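Local coordinates for protein intracellular serine protease (Bacillus licheniformis, PDB 4ZOQ) that cleaves peptide bonds sequence-specifically as a lanthipeptide protease, probably by the serine charge-relay mechanism of the subtilase family, at residues W11-I16 with K267-S272; T104-L109 with D129-I134; S204-N209 with L230-D235. One frame throughout, in Å; residues are numbered along the deposited sequence.

Interaction 1 (W11-I16 with K267-S272)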
# COMPACT_ATOMS: atom_id res chain seq x y z
N TRP B 11 -6.02 18.05 -8.41
CA TRP B 11 -6.90 17.39 -9.37
C TRP B 11 -7.67 18.43 -10.15
O TRP B 11 -8.06 19.46 -9.62
CB TRP B 11 -7.88 16.45 -8.68
CG TRP B 11 -7.26 15.33 -7.90
CD1 TRP B 11 -5.96 14.99 -7.86
CD2 TRP B 11 -7.96 14.39 -7.06
NE1 TRP B 11 -5.78 13.91 -7.02
CE2 TRP B 11 -7.00 13.53 -6.53
CE3 TRP B 11 -9.30 14.22 -6.70
CZ2 TRP B 11 -7.33 12.49 -5.65
CZ3 TRP B 11 -9.63 13.18 -5.85
CH2 TRP B 11 -8.65 12.34 -5.33
N GLY B 12 -7.91 18.14 -11.43
CA GLY B 12 -8.65 19.03 -12.29
C GLY B 12 -10.12 19.11 -11.91
O GLY B 12 -10.74 20.15 -12.11
N LEU B 13 -10.68 17.99 -11.43
CA LEU B 13 -12.07 17.97 -10.93
C LEU B 13 -13.06 18.42 -12.03
O LEU B 13 -14.19 18.82 -11.74
CB LEU B 13 -12.22 18.85 -9.68
CG LEU B 13 -11.42 18.53 -8.40
CD1 LEU B 13 -11.66 19.58 -7.37
CD2 LEU B 13 -11.84 17.18 -7.81
N ASP B 14 -12.61 18.35 -13.28
CA ASP B 14 -13.37 18.83 -14.44
C ASP B 14 -13.85 20.29 -14.28
O ASP B 14 -14.85 20.69 -14.88
CB ASP B 14 -14.55 17.90 -14.69
CG ASP B 14 -15.10 18.00 -16.09
OD1 ASP B 14 -14.42 18.60 -16.96
OD2 ASP B 14 -16.20 17.45 -16.34
N GLY B 15 -13.15 21.08 -13.47
CA GLY B 15 -13.55 22.45 -13.24
C GLY B 15 -14.75 22.63 -12.31
O GLY B 15 -15.13 23.74 -11.99
N ILE B 16 -15.36 21.53 -11.88
CA ILE B 16 -16.53 21.62 -11.00
C ILE B 16 -16.09 21.95 -9.58
O ILE B 16 -15.54 21.11 -8.87
CB ILE B 16 -17.36 20.32 -10.97
CG1 ILE B 16 -17.73 19.87 -12.38
CG2 ILE B 16 -18.59 20.50 -10.09
CD1 ILE B 16 -18.17 18.40 -12.48
N LYS B 267 -17.02 11.16 -14.60
CA LYS B 267 -16.10 10.04 -14.63
C LYS B 267 -14.67 10.48 -14.42
O LYS B 267 -14.31 11.60 -14.74
CB LYS B 267 -16.23 9.23 -15.90
CG LYS B 267 -17.50 8.38 -15.95
CD LYS B 267 -17.62 7.68 -17.32
CE LYS B 267 -18.57 8.40 -18.26
NZ LYS B 267 -18.53 7.74 -19.60
N GLY B 268 -13.88 9.60 -13.81
CA GLY B 268 -12.53 9.96 -13.43
C GLY B 268 -12.43 10.17 -11.93
O GLY B 268 -11.33 10.35 -11.41
N TYR B 269 -13.59 10.24 -11.26
CA TYR B 269 -13.65 10.37 -9.81
C TYR B 269 -14.74 9.50 -9.25
O TYR B 269 -15.72 9.19 -9.95
CB TYR B 269 -13.87 11.83 -9.38
CG TYR B 269 -12.86 12.77 -10.00
CD1 TYR B 269 -11.56 12.84 -9.50
CD2 TYR B 269 -13.20 13.56 -11.08
CE1 TYR B 269 -10.61 13.68 -10.08
CE2 TYR B 269 -12.27 14.42 -11.66
CZ TYR B 269 -10.98 14.47 -11.16
OH TYR B 269 -10.05 15.32 -11.73
N SER B 270 -14.57 9.08 -7.99
CA SER B 270 -15.59 8.29 -7.29
C SER B 270 -15.50 8.49 -5.77
O SER B 270 -14.42 8.65 -5.18
CB SER B 270 -15.48 6.80 -7.63
OG SER B 270 -16.55 6.05 -7.03
N LEU B 271 -16.66 8.45 -5.15
CA LEU B 271 -16.77 8.58 -3.72
C LEU B 271 -16.54 7.20 -3.12
O LEU B 271 -17.15 6.21 -3.54
CB LEU B 271 -18.14 9.13 -3.38
CG LEU B 271 -18.24 10.30 -2.42
CD1 LEU B 271 -17.24 11.40 -2.80
CD2 LEU B 271 -19.65 10.81 -2.53
N SER B 272 -15.69 7.13 -2.12
CA SER B 272 -15.31 5.84 -1.56
C SER B 272 -14.82 5.99 -0.12
O SER B 272 -14.94 7.06 0.48
CB SER B 272 -14.22 5.22 -2.45
OG SER B 272 -13.96 3.86 -2.14

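Interaction 2 (T104-L109 with D129-I134)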
# COMPACT_ATOMS: atom_id res chain seq x y z
N THR B 104 4.95 4.55 -9.45
CA THR B 104 5.16 3.39 -10.31
C THR B 104 4.24 2.23 -9.94
O THR B 104 4.34 1.70 -8.83
CB THR B 104 6.60 2.86 -10.22
OG1 THR B 104 7.54 3.94 -10.32
CG2 THR B 104 6.85 1.82 -11.30
N PRO B 105 3.41 1.79 -10.89
CA PRO B 105 2.46 0.69 -10.62
C PRO B 105 3.15 -0.68 -10.69
O PRO B 105 3.82 -0.96 -11.69
CB PRO B 105 1.42 0.84 -11.74
CG PRO B 105 2.21 1.44 -12.90
CD PRO B 105 3.31 2.29 -12.28
N TYR B 106 3.03 -1.47 -9.62
CA TYR B 106 3.39 -2.87 -9.62
C TYR B 106 2.12 -3.68 -9.47
O TYR B 106 1.66 -3.90 -8.33
CB TYR B 106 4.37 -3.21 -8.50
CG TYR B 106 5.75 -2.62 -8.68
CD1 TYR B 106 5.98 -1.26 -8.52
CD2 TYR B 106 6.83 -3.43 -9.00
CE1 TYR B 106 7.23 -0.71 -8.67
CE2 TYR B 106 8.11 -2.89 -9.15
CZ TYR B 106 8.30 -1.53 -8.99
OH TYR B 106 9.55 -1.00 -9.14
N GLN B 107 1.57 -4.12 -10.60
CA GLN B 107 0.26 -4.77 -10.65
C GLN B 107 0.31 -6.23 -10.19
O GLN B 107 0.82 -7.10 -10.89
CB GLN B 107 -0.33 -4.69 -12.06
CG GLN B 107 -1.70 -5.36 -12.16
CD GLN B 107 -2.44 -4.98 -13.43
OE1 GLN B 107 -1.90 -4.30 -14.29
NE2 GLN B 107 -3.70 -5.36 -13.51
N VAL B 108 -0.20 -6.47 -9.00
CA VAL B 108 -0.22 -7.82 -8.44
C VAL B 108 -1.63 -8.28 -8.12
O VAL B 108 -1.84 -9.38 -7.62
CB VAL B 108 0.64 -7.91 -7.19
CG1 VAL B 108 2.06 -7.46 -7.49
CG2 VAL B 108 0.05 -7.03 -6.08
N LEU B 109 -2.60 -7.43 -8.41
CA LEU B 109 -4.01 -7.73 -8.18
C LEU B 109 -4.82 -7.53 -9.45
O LEU B 109 -4.47 -6.72 -10.32
CB LEU B 109 -4.61 -6.84 -7.08
CG LEU B 109 -3.95 -6.75 -5.70
CD1 LEU B 109 -4.64 -5.66 -4.89
CD2 LEU B 109 -4.01 -8.08 -4.99
N ASP B 129 14.71 -1.12 -7.81
CA ASP B 129 14.43 -0.07 -8.81
C ASP B 129 14.54 1.36 -8.28
O ASP B 129 14.12 2.30 -8.94
CB ASP B 129 13.03 -0.25 -9.39
CG ASP B 129 12.86 -1.58 -10.09
OD1 ASP B 129 13.89 -2.16 -10.51
OD2 ASP B 129 11.71 -2.07 -10.20
N GLY B 130 15.06 1.51 -7.08
CA GLY B 130 15.33 2.82 -6.53
C GLY B 130 14.14 3.56 -5.92
O GLY B 130 14.26 4.75 -5.67
N HIS B 131 13.07 2.85 -5.57
CA HIS B 131 11.90 3.46 -4.91
C HIS B 131 12.18 3.69 -3.43
O HIS B 131 12.58 2.77 -2.72
CB HIS B 131 10.67 2.56 -5.06
CG HIS B 131 10.16 2.50 -6.46
ND1 HIS B 131 10.73 1.69 -7.43
CD2 HIS B 131 9.15 3.16 -7.07
CE1 HIS B 131 10.08 1.86 -8.57
NE2 HIS B 131 9.12 2.74 -8.38
N GLU B 132 11.91 4.90 -2.96
CA GLU B 132 12.15 5.22 -1.55
C GLU B 132 10.96 4.90 -0.65
O GLU B 132 11.11 4.75 0.56
CB GLU B 132 12.53 6.70 -1.39
CG GLU B 132 13.83 7.14 -2.04
CD GLU B 132 13.65 7.75 -3.43
OE1 GLU B 132 12.77 7.31 -4.24
OE2 GLU B 132 14.37 8.75 -3.67
N VAL B 133 9.77 4.81 -1.26
CA VAL B 133 8.54 4.48 -0.54
C VAL B 133 7.71 3.40 -1.27
O VAL B 133 7.56 3.42 -2.50
CB VAL B 133 7.65 5.72 -0.33
CG1 VAL B 133 6.33 5.32 0.37
CG2 VAL B 133 8.40 6.79 0.45
N ILE B 134 7.19 2.44 -0.50
CA ILE B 134 6.27 1.44 -1.02
C ILE B 134 4.90 1.51 -0.32
O ILE B 134 4.79 1.61 0.90
CB ILE B 134 6.84 -0.00 -0.89
CG1 ILE B 134 8.14 -0.13 -1.71
CG2 ILE B 134 5.82 -1.06 -1.31
CD1 ILE B 134 8.91 -1.40 -1.45

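Interaction 3 (S204-N209 with L230-D235)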
# COMPACT_ATOMS: atom_id res chain seq x y z
N SER B 204 -7.82 3.92 9.41
CA SER B 204 -8.57 4.99 8.77
C SER B 204 -9.42 5.76 9.79
O SER B 204 -10.13 5.14 10.57
CB SER B 204 -9.48 4.40 7.68
OG SER B 204 -10.38 5.40 7.20
N ASN B 205 -9.31 7.09 9.81
CA ASN B 205 -10.19 7.87 10.68
C ASN B 205 -11.26 8.64 9.85
O ASN B 205 -11.19 8.73 8.62
CB ASN B 205 -9.40 8.84 11.59
CG ASN B 205 -8.65 9.94 10.82
OD1 ASN B 205 -7.47 9.79 10.49
ND2 ASN B 205 -9.33 11.04 10.52
N MET B 206 -12.22 9.20 10.57
CA MET B 206 -13.33 9.93 9.98
C MET B 206 -13.03 11.42 9.98
O MET B 206 -12.05 11.86 10.59
CB MET B 206 -14.59 9.70 10.80
CG MET B 206 -14.92 8.27 10.96
SD MET B 206 -15.48 7.55 9.43
CE MET B 206 -17.06 8.40 9.27
N LYS B 207 -13.91 12.19 9.35
CA LYS B 207 -13.78 13.64 9.32
C LYS B 207 -13.75 14.19 10.75
O LYS B 207 -12.99 15.09 11.05
CB LYS B 207 -14.94 14.28 8.56
CG LYS B 207 -14.94 15.80 8.55
CD LYS B 207 -16.24 16.31 7.91
CE LYS B 207 -16.26 16.06 6.42
NZ LYS B 207 -17.40 16.74 5.79
N SER B 208 -14.51 13.56 11.64
CA SER B 208 -14.59 13.99 13.04
C SER B 208 -13.37 13.58 13.84
O SER B 208 -13.22 13.98 14.98
CB SER B 208 -15.82 13.40 13.70
OG SER B 208 -15.68 11.99 13.76
N ASN B 209 -12.52 12.76 13.21
CA ASN B 209 -11.32 12.16 13.81
C ASN B 209 -11.62 10.93 14.65
O ASN B 209 -10.69 10.33 15.18
CB ASN B 209 -10.49 13.14 14.64
CG ASN B 209 -9.78 14.14 13.78
OD1 ASN B 209 -9.42 13.82 12.64
ND2 ASN B 209 -9.49 15.31 14.32
N LEU B 230 -19.24 5.58 5.16
CA LEU B 230 -20.55 5.86 4.63
C LEU B 230 -21.30 6.80 5.58
O LEU B 230 -22.13 7.60 5.13
CB LEU B 230 -21.33 4.55 4.45
CG LEU B 230 -20.79 3.57 3.41
CD1 LEU B 230 -21.31 2.17 3.68
CD2 LEU B 230 -21.20 4.03 2.01
N GLY B 231 -20.95 6.77 6.86
CA GLY B 231 -21.56 7.65 7.84
C GLY B 231 -20.95 7.37 9.19
O GLY B 231 -20.40 6.30 9.37
N GLU B 232 -21.09 8.28 10.16
CA GLU B 232 -20.49 8.06 11.48
C GLU B 232 -21.15 6.92 12.20
O GLU B 232 -20.51 6.19 12.97
CB GLU B 232 -20.63 9.29 12.37
CG GLU B 232 -19.64 10.38 12.15
CD GLU B 232 -18.29 10.11 12.77
OE1 GLU B 232 -18.20 9.39 13.80
OE2 GLU B 232 -17.32 10.71 12.27
N THR B 233 -22.46 6.81 12.01
CA THR B 233 -23.29 5.78 12.64
C THR B 233 -24.11 4.94 11.63
O THR B 233 -25.06 4.26 12.02
CB THR B 233 -24.24 6.43 13.71
OG1 THR B 233 -25.03 7.45 13.09
CG2 THR B 233 -23.41 7.07 14.84
N TYR B 234 -23.81 5.10 10.34
CA TYR B 234 -24.44 4.33 9.26
C TYR B 234 -24.65 2.86 9.61
O TYR B 234 -25.67 2.28 9.28
CB TYR B 234 -23.61 4.43 7.97
CG TYR B 234 -24.02 3.40 6.94
CD1 TYR B 234 -25.12 3.62 6.13
CD2 TYR B 234 -23.36 2.19 6.84
CE1 TYR B 234 -25.52 2.67 5.21
CE2 TYR B 234 -23.77 1.24 5.94
CZ TYR B 234 -24.85 1.49 5.12
OH TYR B 234 -25.26 0.55 4.19
N ASP B 235 -23.66 2.25 10.27
CA ASP B 235 -23.80 0.86 10.63
C ASP B 235 -25.02 0.64 11.49
O ASP B 235 -25.64 -0.43 11.42
CB ASP B 235 -22.57 0.34 11.35
CG ASP B 235 -21.38 0.17 10.44
OD1 ASP B 235 -21.57 0.17 9.20
OD2 ASP B 235 -20.26 0.02 10.96
O HOH W 1 -17.14 12.66 10.53

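Interaction 1 (W11-I16 with K267-S272)
Y269 reaches from its strand to the N-terminal loop and meets W11 and L13 there. Its CG lies beside the backbone N, anti to the carbonyl carbon (chi1 -53°), and this carries the phenol across until the hydroxyl arrives at the loop backbone. There Y269 OH takes a hydrogen bond from L13 N at 2.8 Å, with the N-H bent to 148° at the hydrogen. The same hydroxyl is hydrogen-bonded to D60 OD2, while D60 OD1 holds the amide of G12, so one carboxylate and one phenol together fix two successive N-H groups of the loop.

The ring is packed as well as bonded. W11 slides past Y269 in the opposite direction; its six-membered ring is tilted 26° from the phenol plane, and the two centroids lie 5.7 Å apart, so the near-parallel rings barely overlap. The touch falls where W11 CE3 comes within 3.7 Å of Y269 CE1. L13 starts out pointing away from the strand, yet its CD2 lies over one face of the tyrosine ring, 4.3 Å from Y269 CE1. Its backbone comes closer still: L13 CA is 3.6 Å from Y269 CE2. From L13 to G15 phi stays positive, and the turn is closed by bonds from G15 N to G12 O and from I16 N to L13 O.

Behind the contact, W11 continues onto N95 and I96 of helix 86-97 and, with L13, packs against L247 of strand 246-249, the antiparallel partner of strand 269-272. The N-terminal loop is thereby laid over this two-stranded sheet.

Interaction 2 (T104-L109 with D129-I134)
T104 and H131 mark the closest approach of the two backbones, their CA atoms 8.6 Å apart. That gap reflects the sheet, in which strand 46-51 runs between strands 102-110 and 133-136 and bonds to T104 and Y106. D129 is the first residue past helix 116-128, and G130, with positive phi, is the C-prime residue of its Schellman motif.

H131 is held at both ring nitrogens: NE2 shares a hydrogen bond of 2.8 Å with T104 OG1, which lies near the imidazole plane, and ND1 is bonded to A126 O. This fixes the rotation of the ring. With CG beside the backbone N and anti to the carbonyl carbon (chi1 -69°), the phenol of Y106 extends toward the helix end and turns an edge to the face of H131, offset, with planes at 77° and centroids 5.4 Å apart. Y106 OH donates to D129 OD2 at 2.6 Å, arriving at that oxygen's anti lone pair, with ring and carboxylate only 20° from coplanar. A phenylalanine here would probably leave the D129 carboxylate without this donor and freer to turn.

The arrangement fits a beta-alpha-beta crossover that skips one strand, part of the central sheet of the subtilase fold. The skipped strand carries D51, the predicted charge-relay aspartate.

Interaction 3 (S204-N209 with L230-D235)
S208 and E232 meet through the flat carboxylate. S208 OG stands above the plane of that group, 37° out of it, and donates to E232 OE2 at 2.6 Å. Two other flat groups lie within their own segments. The amide of N205 has its acceptor nearly in its plane: N205 ND2 gives a hydrogen to M206 O at 2.8 Å. Seen from that carbonyl, however, this donor lies above the plane, and N209 N, which closes the type I turn from M206 to N209, reaches the oxygen from the opposite face. On the other side of the contact, L230 CB lies over one face of the Y234 ring, towards its rim.

The serine hydroxyl is placed by a first torsion of 65°, between the backbone N and the carbonyl carbon, where it also bonds to N210 N. E232 is bent at chi2 (-79°), and this bend brings its end nearer the turn than its CB direction would suggest. A water joins the same two residues by a second route, accepting from S208 N at 3.0 Å and donating to E232 OE2 at 2.6 Å. M206 slides past E232 in the opposite direction. Its CB is 3.3 Å from E232 OE2, and the chain, bent at chi2 and chi3, curls its methyl round to G231, with M206 CE 3.9 Å from G231 O.

Outside the segments, N210 ND2 bonds to E232 OE1, and R241 packs against the glutamate side chain. Both carboxylate oxygens are thus hydrogen-bonded, OE2 by a hydroxyl and a water. Such a set of partners is consistent with an ionised glutamate and joins the turn after strand 200-205 to the loop before helix 234-237 through polar bonds at the carboxylate and the packing of M206 beside it.

In the fold
Starting at the N terminus, residues 11-16 wait some 250 residues for their partner, 267-272, so interaction 1 closes by far the longest loop and holds both others within it. Interaction 2 comes first inside, closing a short excursion through helix 116-128 between two strands of the central sheet. Interaction 3 follows in series, joining the end of strand 200-205 to the approach to helix 234-237 by way of strand 221-226. None of the three crosses another. Interactions 2 and 3 reach the same sheet on opposite sides of the chain's centre, their centres about 30 Å apart, whereas interaction 1 ties the N-terminal loop to the separate two-stranded sheet.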